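Local coordinates for protein peptidoglycan D,D-transpeptidase FtsI (PDB 6HZI) that probably cross-links peptide stems of septal peptidoglycan as a penicillin-binding D,D-transpeptidase (penicillin-binding protein 3) of Burkholderia pseudomallei, at residues Leu190-Thr195 with Gly201-Val206; Gly243-Ala248 with Gly257-Ala262; Thr20-Ala25 with Val292-Asp297. All coordinates share one frame; numbering follows the deposited sequence.

Contact 1: Leu190-Thr195 with Gly201-Val206; sequences LARAYT and GELMPV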
loop_
_atom_site.group_PDB
_atom_site.type_symbol
_atom_site.label_atom_id
_atom_site.label_comp_id
_atom_site.label_asym_id
_atom_site.label_seq_id
_atom_site.Cartn_x
_atom_site.Cartn_y
_atom_site.Cartn_z
ATOM N N LEU A 190 -1.229 1.423 6.371
ATOM C CA LEU A 190 -1.236 1.296 4.882
ATOM C C LEU A 190 -2.108 0.107 4.508
ATOM O O LEU A 190 -2.900 0.242 3.583
ATOM C CB LEU A 190 0.180 1.129 4.320
ATOM C CG LEU A 190 1.025 2.412 4.319
ATOM C CD1 LEU A 190 2.445 2.172 3.777
ATOM C CD2 LEU A 190 0.305 3.506 3.550
ATOM N N ALA A 191 -1.967 -0.988 5.241
ATOM C CA ALA A 191 -2.786 -2.201 5.093
ATOM C C ALA A 191 -4.239 -1.810 5.292
ATOM O O ALA A 191 -5.080 -2.243 4.493
ATOM C CB ALA A 191 -2.355 -3.277 6.068
ATOM N N ARG A 192 -4.546 -1.024 6.317
ATOM C CA ARG A 192 -5.957 -0.651 6.571
ATOM C C ARG A 192 -6.449 0.253 5.425
ATOM O O ARG A 192 -7.557 0.019 4.936
ATOM C CB ARG A 192 -6.078 0.024 7.940
ATOM C CG ARG A 192 -7.474 0.556 8.237
ATOM C CD ARG A 192 -7.508 1.175 9.609
ATOM N NE ARG A 192 -6.466 2.177 9.825
ATOM C CZ ARG A 192 -6.367 2.850 10.936
ATOM N NH1 ARG A 192 -7.214 2.585 11.909
ATOM N NH2 ARG A 192 -5.423 3.747 11.096
ATOM N N ALA A 193 -5.656 1.257 5.039
ATOM C CA ALA A 193 -6.008 2.208 3.960
ATOM C C ALA A 193 -6.361 1.428 2.684
ATOM O O ALA A 193 -7.418 1.748 2.075
ATOM C CB ALA A 193 -4.881 3.178 3.722
ATOM N N TYR A 194 -5.547 0.429 2.304
ATOM C CA TYR A 194 -5.784 -0.389 1.081
ATOM C C TYR A 194 -7.073 -1.238 1.213
ATOM O O TYR A 194 -7.610 -1.572 0.142
ATOM C CB TYR A 194 -4.561 -1.233 0.712
ATOM C CG TYR A 194 -3.617 -0.529 -0.212
ATOM C CD1 TYR A 194 -2.810 0.483 0.258
ATOM C CD2 TYR A 194 -3.512 -0.856 -1.552
ATOM C CE1 TYR A 194 -1.951 1.190 -0.569
ATOM C CE2 TYR A 194 -2.667 -0.158 -2.406
ATOM C CZ TYR A 194 -1.893 0.870 -1.903
ATOM O OH TYR A 194 -1.016 1.578 -2.647
ATOM N N THR A 195 -7.578 -1.554 2.422
ATOM C CA THR A 195 -8.888 -2.251 2.567
ATOM C C THR A 195 -9.980 -1.371 1.975
ATOM O O THR A 195 -10.941 -1.940 1.496
ATOM C CB THR A 195 -9.300 -2.683 3.996
ATOM O OG1 THR A 195 -9.693 -1.574 4.838
ATOM C CG2 THR A 195 -8.220 -3.520 4.652
ATOM N N GLY A 201 -14.561 0.906 -1.562
ATOM C CA GLY A 201 -14.535 2.311 -1.117
ATOM C C GLY A 201 -14.773 2.466 0.377
ATOM O O GLY A 201 -14.583 3.599 0.910
ATOM N N GLU A 202 -15.213 1.396 1.029
ATOM C CA GLU A 202 -15.546 1.365 2.474
ATOM C C GLU A 202 -14.278 1.025 3.270
ATOM O O GLU A 202 -13.694 -0.041 3.047
ATOM C CB GLU A 202 -16.646 0.330 2.679
ATOM C CG GLU A 202 -17.588 0.655 3.817
ATOM C CD GLU A 202 -18.695 -0.377 4.003
ATOM O OE1 GLU A 202 -19.180 -0.907 2.944
ATOM O OE2 GLU A 202 -19.064 -0.654 5.196
ATOM N N LEU A 203 -13.887 1.897 4.184
ATOM C CA LEU A 203 -12.794 1.671 5.171
ATOM C C LEU A 203 -13.326 0.763 6.284
ATOM O O LEU A 203 -14.155 1.203 7.103
ATOM C CB LEU A 203 -12.339 3.015 5.729
ATOM C CG LEU A 203 -11.136 2.954 6.656
ATOM C CD1 LEU A 203 -9.911 2.619 5.868
ATOM C CD2 LEU A 203 -10.925 4.264 7.403
ATOM N N MET A 204 -12.883 -0.480 6.282
ATOM C CA MET A 204 -13.274 -1.486 7.292
ATOM C C MET A 204 -12.473 -1.223 8.551
ATOM O O MET A 204 -11.320 -0.749 8.500
ATOM C CB MET A 204 -13.026 -2.889 6.740
ATOM C CG MET A 204 -13.925 -3.156 5.536
ATOM S SD MET A 204 -15.663 -2.950 6.042
ATOM C CE MET A 204 -15.973 -4.555 6.769
ATOM N N PRO A 205 -13.142 -1.392 9.714
ATOM C CA PRO A 205 -12.455 -1.425 11.002
ATOM C C PRO A 205 -11.530 -2.648 10.976
ATOM O O PRO A 205 -11.967 -3.737 10.624
ATOM C CB PRO A 205 -13.563 -1.586 12.059
ATOM C CG PRO A 205 -14.855 -1.358 11.300
ATOM C CD PRO A 205 -14.581 -1.670 9.844
ATOM N N VAL A 206 -10.261 -2.456 11.293
ATOM C CA VAL A 206 -9.298 -3.582 11.245
ATOM C C VAL A 206 -9.023 -3.986 12.675
ATOM O O VAL A 206 -8.459 -3.193 13.410
ATOM C CB VAL A 206 -8.017 -3.244 10.472
ATOM C CG1 VAL A 206 -7.019 -4.379 10.565
ATOM C CG2 VAL A 206 -8.350 -2.923 9.018
HETATM O O HOH W 1 -8.682 -0.177 12.848
#
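R192 reaches from helix 187-198 into the loop that folds back beside it, where L203 and V206 meet its aliphatic stem. Its CB already touches CG2 of V206. With CG anti to the backbone N (chi1 175°), the next carbon meets both loop residues: CG lies 3.7 Å from CG2 of V206 and 4.0 Å from CD1 of L203, so one methyl from each packs on it. The chain then bends at chi3, and in the conformer described here, one of two built, NH1 donates to a water, 3.3 Å from its oxygen, which V206 N also donates to, at 3.2 Å. A turn further along the helix, T195 OG1 donates to R192 O at 2.7 Å, in the carbonyl plane, and T195 N shares that acceptor. CD1 of L203 rests 3.6 Å from the same R192 O. T195 OG1 also passes M204, with CB of that residue 4.1 Å away. T195 and V206 both rest on I39 of strand 33-40. No direct hydrogen bond joins helix and loop: the helix satisfies the R192 carbonyl itself, and across this contact the loop meets it mainly through methyl packing, with one water bridging R192 NH1 and V206 N.

Contact 2: Gly243-Ala248 with Gly257-Ala262; sequences GTSPNA and GKSGTA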
loop_
_atom_site.group_PDB
_atom_site.type_symbol
_atom_site.label_atom_id
_atom_site.label_comp_id
_atom_site.label_asym_id
_atom_site.label_seq_id
_atom_site.Cartn_x
_atom_site.Cartn_y
_atom_site.Cartn_z
ATOM N N GLY A 243 4.142 -3.151 -15.973
ATOM C CA GLY A 243 4.154 -2.444 -14.677
ATOM C C GLY A 243 5.544 -2.373 -14.070
ATOM O O GLY A 243 6.414 -3.056 -14.565
ATOM N N THR A 244 5.716 -1.645 -12.970
ATOM C CA THR A 244 6.986 -1.605 -12.219
ATOM C C THR A 244 7.120 -2.794 -11.240
ATOM O O THR A 244 8.231 -3.016 -10.797
ATOM C CB THR A 244 7.142 -0.274 -11.480
ATOM O OG1 THR A 244 6.051 -0.172 -10.576
ATOM C CG2 THR A 244 7.138 0.933 -12.386
ATOM N N SER A 245 6.091 -3.570 -10.908
ATOM C CA SER A 245 6.273 -4.673 -9.917
ATOM C C SER A 245 5.859 -6.027 -10.481
ATOM O O SER A 245 5.089 -6.710 -9.846
ATOM C CB SER A 245 5.539 -4.391 -8.626
ATOM O OG SER A 245 5.954 -3.149 -8.077
ATOM N N PRO A 246 6.409 -6.510 -11.616
ATOM C CA PRO A 246 6.086 -7.856 -12.119
ATOM C C PRO A 246 6.494 -9.011 -11.172
ATOM O O PRO A 246 5.874 -10.072 -11.217
ATOM C CB PRO A 246 6.905 -7.926 -13.421
ATOM C CG PRO A 246 8.068 -7.009 -13.144
ATOM C CD PRO A 246 7.452 -5.837 -12.406
ATOM N N ASN A 247 7.468 -8.755 -10.293
ATOM C CA ASN A 247 7.999 -9.688 -9.256
ATOM C C ASN A 247 6.979 -9.881 -8.106
ATOM O O ASN A 247 7.255 -10.658 -7.171
ATOM C CB ASN A 247 9.375 -9.214 -8.748
ATOM C CG ASN A 247 10.477 -9.214 -9.813
ATOM O OD1 ASN A 247 10.392 -9.896 -10.849
ATOM N ND2 ASN A 247 11.546 -8.458 -9.564
ATOM N N ALA A 248 5.827 -9.216 -8.158
ATOM C CA ALA A 248 4.722 -9.406 -7.198
ATOM C C ALA A 248 3.720 -10.418 -7.752
ATOM O O ALA A 248 2.808 -10.773 -7.013
ATOM C CB ALA A 248 4.053 -8.083 -6.889
ATOM N N GLY A 257 -1.162 -4.558 -6.659
ATOM C CA GLY A 257 -0.539 -3.960 -5.481
ATOM C C GLY A 257 0.346 -2.844 -5.926
ATOM O O GLY A 257 0.308 -2.514 -7.102
ATOM N N LYS A 258 1.059 -2.256 -4.997
ATOM C CA LYS A 258 1.914 -1.092 -5.286
ATOM C C LYS A 258 3.153 -1.192 -4.399
ATOM O O LYS A 258 3.009 -1.632 -3.204
ATOM C CB LYS A 258 1.120 0.192 -5.035
ATOM C CG LYS A 258 1.788 1.446 -5.576
ATOM C CD LYS A 258 1.792 1.516 -7.088
ATOM C CE LYS A 258 2.786 2.517 -7.643
ATOM N NZ LYS A 258 4.179 2.103 -7.360
ATOM N N SER A 259 4.316 -0.846 -4.953
ATOM C CA SER A 259 5.583 -0.834 -4.188
ATOM C C SER A 259 5.942 0.603 -3.824
ATOM O O SER A 259 5.489 1.568 -4.543
ATOM C CB SER A 259 6.681 -1.542 -4.919
ATOM O OG SER A 259 7.393 -0.656 -5.752
ATOM N N GLY A 260 6.693 0.746 -2.730
ATOM C CA GLY A 260 7.349 2.014 -2.374
ATOM C C GLY A 260 8.671 1.812 -1.664
ATOM O O GLY A 260 8.920 0.705 -1.116
ATOM N N THR A 261 9.469 2.872 -1.635
ATOM C CA THR A 261 10.807 2.890 -1.021
ATOM C C THR A 261 10.881 4.095 -0.085
ATOM O O THR A 261 10.473 5.179 -0.476
ATOM C CB THR A 261 11.871 2.836 -2.115
ATOM O OG1 THR A 261 11.516 1.769 -2.995
ATOM C CG2 THR A 261 13.248 2.607 -1.540
ATOM N N ALA A 262 11.301 3.883 1.155
ATOM C CA ALA A 262 11.657 4.968 2.101
ATOM C C ALA A 262 13.173 4.894 2.340
ATOM O O ALA A 262 13.717 3.785 2.528
ATOM C CB ALA A 262 10.853 4.847 3.377
#
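The probable K(T/S)G motif on the strand lining the active site of penicillin-binding transpeptidases, here K258-S259-G260, meets the preceding loop where S245 touches S259. The loop before strand 256-266 brings S245 over the strand, with the serine oxygen doing the touching: S245 OG is 3.6 Å from S259 CB and 3.7 Å from S259 OG. A chi1 of -56° sets S245 OG beside its own backbone N, on the strand side, while S259 OG is held by a hydrogen bond from Q308 NE2. F279 of the adjacent strand 274-283 packs against both serines. The K258 side chain leaves the strand pointing away from the loop, then curls back through bends at chi2 and chi4. Its NZ donates to S259 O at 3.2 Å, in the carbonyl plane and on a lone pair, and is also hydrogen-bonded to S121 OG. K258 also packs on S67, the serine of a probable SxxK motif, consistent with a K(T/S)G lysine at the active site. T244 borders the same spot, its OG1 4.4 Å from K258 NZ; this hydroxyl is buried by the contact and finds no partner in the model.

Contact 3: Thr20-Ala25 with Val292-Asp297; sequences TNLKAA and VAVSVD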
loop_
_atom_site.group_PDB
_atom_site.type_symbol
_atom_site.label_atom_id
_atom_site.label_comp_id
_atom_site.label_asym_id
_atom_site.label_seq_id
_atom_site.Cartn_x
_atom_site.Cartn_y
_atom_site.Cartn_z
ATOM N N THR A 20 7.045 -17.661 8.099
ATOM C CA THR A 20 8.146 -18.368 7.369
ATOM C C THR A 20 8.606 -17.475 6.208
ATOM O O THR A 20 9.807 -17.278 6.031
ATOM C CB THR A 20 7.743 -19.759 6.871
ATOM O OG1 THR A 20 6.550 -19.547 6.125
ATOM C CG2 THR A 20 7.440 -20.736 7.987
ATOM N N ASN A 21 7.674 -16.901 5.462
ATOM C CA ASN A 21 8.006 -16.122 4.241
ATOM C C ASN A 21 8.767 -14.862 4.659
ATOM O O ASN A 21 9.758 -14.514 4.061
ATOM C CB ASN A 21 6.721 -15.868 3.452
ATOM C CG ASN A 21 6.346 -17.085 2.641
ATOM O OD1 ASN A 21 7.192 -17.503 1.878
ATOM N ND2 ASN A 21 5.125 -17.630 2.733
ATOM N N LEU A 22 8.288 -14.168 5.668
ATOM C CA LEU A 22 8.865 -12.868 6.034
ATOM C C LEU A 22 10.264 -13.148 6.565
ATOM O O LEU A 22 11.174 -12.452 6.146
ATOM C CB LEU A 22 7.989 -12.156 7.072
ATOM C CG LEU A 22 8.564 -10.823 7.526
ATOM C CD1 LEU A 22 8.635 -9.842 6.367
ATOM C CD2 LEU A 22 7.804 -10.237 8.702
ATOM N N LYS A 23 10.403 -14.156 7.433
ATOM C CA LYS A 23 11.676 -14.471 8.114
ATOM C C LYS A 23 12.697 -14.880 7.049
ATOM O O LYS A 23 13.847 -14.350 7.082
ATOM C CB LYS A 23 11.476 -15.599 9.121
ATOM C CG LYS A 23 12.611 -15.778 10.111
ATOM C CD LYS A 23 12.346 -16.823 11.174
ATOM C CE LYS A 23 13.642 -17.261 11.831
ATOM N NZ LYS A 23 13.429 -18.073 13.052
ATOM N N ALA A 24 12.300 -15.783 6.142
ATOM C CA ALA A 24 13.144 -16.255 5.013
ATOM C C ALA A 24 13.694 -15.047 4.241
ATOM O O ALA A 24 14.892 -15.061 3.925
ATOM C CB ALA A 24 12.379 -17.175 4.097
ATOM N N ALA A 25 12.847 -14.047 3.966
ATOM C CA ALA A 25 13.180 -12.813 3.219
ATOM C C ALA A 25 14.180 -11.994 4.021
ATOM O O ALA A 25 15.230 -11.547 3.464
ATOM C CB ALA A 25 11.933 -11.998 2.976
ATOM N N VAL A 292 -2.663 -7.780 1.560
ATOM C CA VAL A 292 -1.380 -8.222 2.151
ATOM C C VAL A 292 -0.414 -7.052 2.097
ATOM O O VAL A 292 -0.267 -6.450 1.015
ATOM C CB VAL A 292 -0.845 -9.483 1.448
ATOM C CG1 VAL A 292 0.571 -9.820 1.888
ATOM C CG2 VAL A 292 -1.748 -10.693 1.662
ATOM N N ALA A 293 0.243 -6.768 3.221
ATOM C CA ALA A 293 1.252 -5.698 3.297
ATOM C C ALA A 293 2.554 -6.296 3.812
ATOM O O ALA A 293 2.527 -7.101 4.785
ATOM C CB ALA A 293 0.762 -4.575 4.174
ATOM N N VAL A 294 3.650 -5.877 3.194
ATOM C CA VAL A 294 5.010 -6.396 3.492
ATOM C C VAL A 294 5.962 -5.221 3.504
ATOM O O VAL A 294 5.902 -4.390 2.559
ATOM C CB VAL A 294 5.481 -7.423 2.447
ATOM C CG1 VAL A 294 6.873 -7.916 2.782
ATOM C CG2 VAL A 294 4.538 -8.593 2.351
ATOM N N SER A 295 6.842 -5.196 4.492
ATOM C CA SER A 295 7.921 -4.183 4.597
ATOM C C SER A 295 9.241 -4.852 5.042
ATOM O O SER A 295 9.233 -5.613 6.031
ATOM C CB SER A 295 7.459 -3.064 5.482
ATOM O OG SER A 295 8.354 -1.964 5.405
ATOM N N VAL A 296 10.327 -4.640 4.294
ATOM C CA VAL A 296 11.687 -5.196 4.590
ATOM C C VAL A 296 12.614 -3.994 4.776
ATOM O O VAL A 296 12.837 -3.220 3.800
ATOM C CB VAL A 296 12.173 -6.153 3.490
ATOM C CG1 VAL A 296 13.571 -6.692 3.718
ATOM C CG2 VAL A 296 11.201 -7.291 3.291
ATOM N N ASP A 297 13.076 -3.798 6.008
ATOM C CA ASP A 297 13.902 -2.636 6.360
ATOM C C ASP A 297 15.377 -2.965 6.104
ATOM O O ASP A 297 15.840 -4.022 6.585
ATOM C CB ASP A 297 13.635 -2.232 7.801
ATOM C CG ASP A 297 14.053 -0.803 8.050
ATOM O OD1 ASP A 297 14.147 -0.041 7.045
ATOM O OD2 ASP A 297 14.326 -0.477 9.226
#
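L22 and V294 meet methyl to methyl, CD1 of the leucine 4.4 Å from CG1 of the valine, and the same L22 CD1 lies 4.3 Å from S295 O. The touch is light and apolar, with no hydrogen bond passing between helix and strand; the backbones keep well apart, CA of L22 and CA of V294 being 8.0 Å from each other. L22 starts off the helix at an angle to the strand, but with CG anti to the backbone N (chi1 178°) the branched end swings onto it. One turn on, A25 faces the strand too, its CB 4.8 Å from CG2 of V296, a looser approach. V294 and V296 both turn toward the helix, whereas S295 between them points to the other face of the sheet. This is the layout of the penicillin-binding and serine beta-lactamase fold: an antiparallel sheet with terminal helices laid over one face. Strand 290-297 runs inside that sheet, its backbone bonded on one side to strand 33-40 (A293 with M37, S295 with A35) and on the other to strand 274-283 (V294 with F279, V296 with A277). A second layer fixes the helix: L22 also packs on V50 of strand 46-52, A25 on V313 of helix 310-324, and N21 lies against A316 and I317 of that helix, with N21 ND2 hydrogen-bonded to D320 OD2. Toward the C-terminal end of the strand, V296 is closed in by A31 and V309. On the far face, A293 and S295 pack on L187 of helix 187-198, and S295 OG is hydrogen-bonded to S278 OG of strand 274-283.

Overall arrangement
From the N terminus, helix 12-28 supplies the first half of contact 3, whose strand comes only at 292-297, so this contact closes a loop of 266 residues around the other two. Inside it, contact 1 closes a short loop of five residues, the first three still in helix 187-198, and contact 2, later in the chain, spans eight residues leading into strand 256-266. The two lie in series without crossing. Helix 187-198 links them all: Y194 OH packs on CB of K258 at 3.5 Å, and A191 CB on A293 CB at 3.9 Å. Contacts 2 and 3 share the central sheet without touching, their nearest atoms about 6 Å apart.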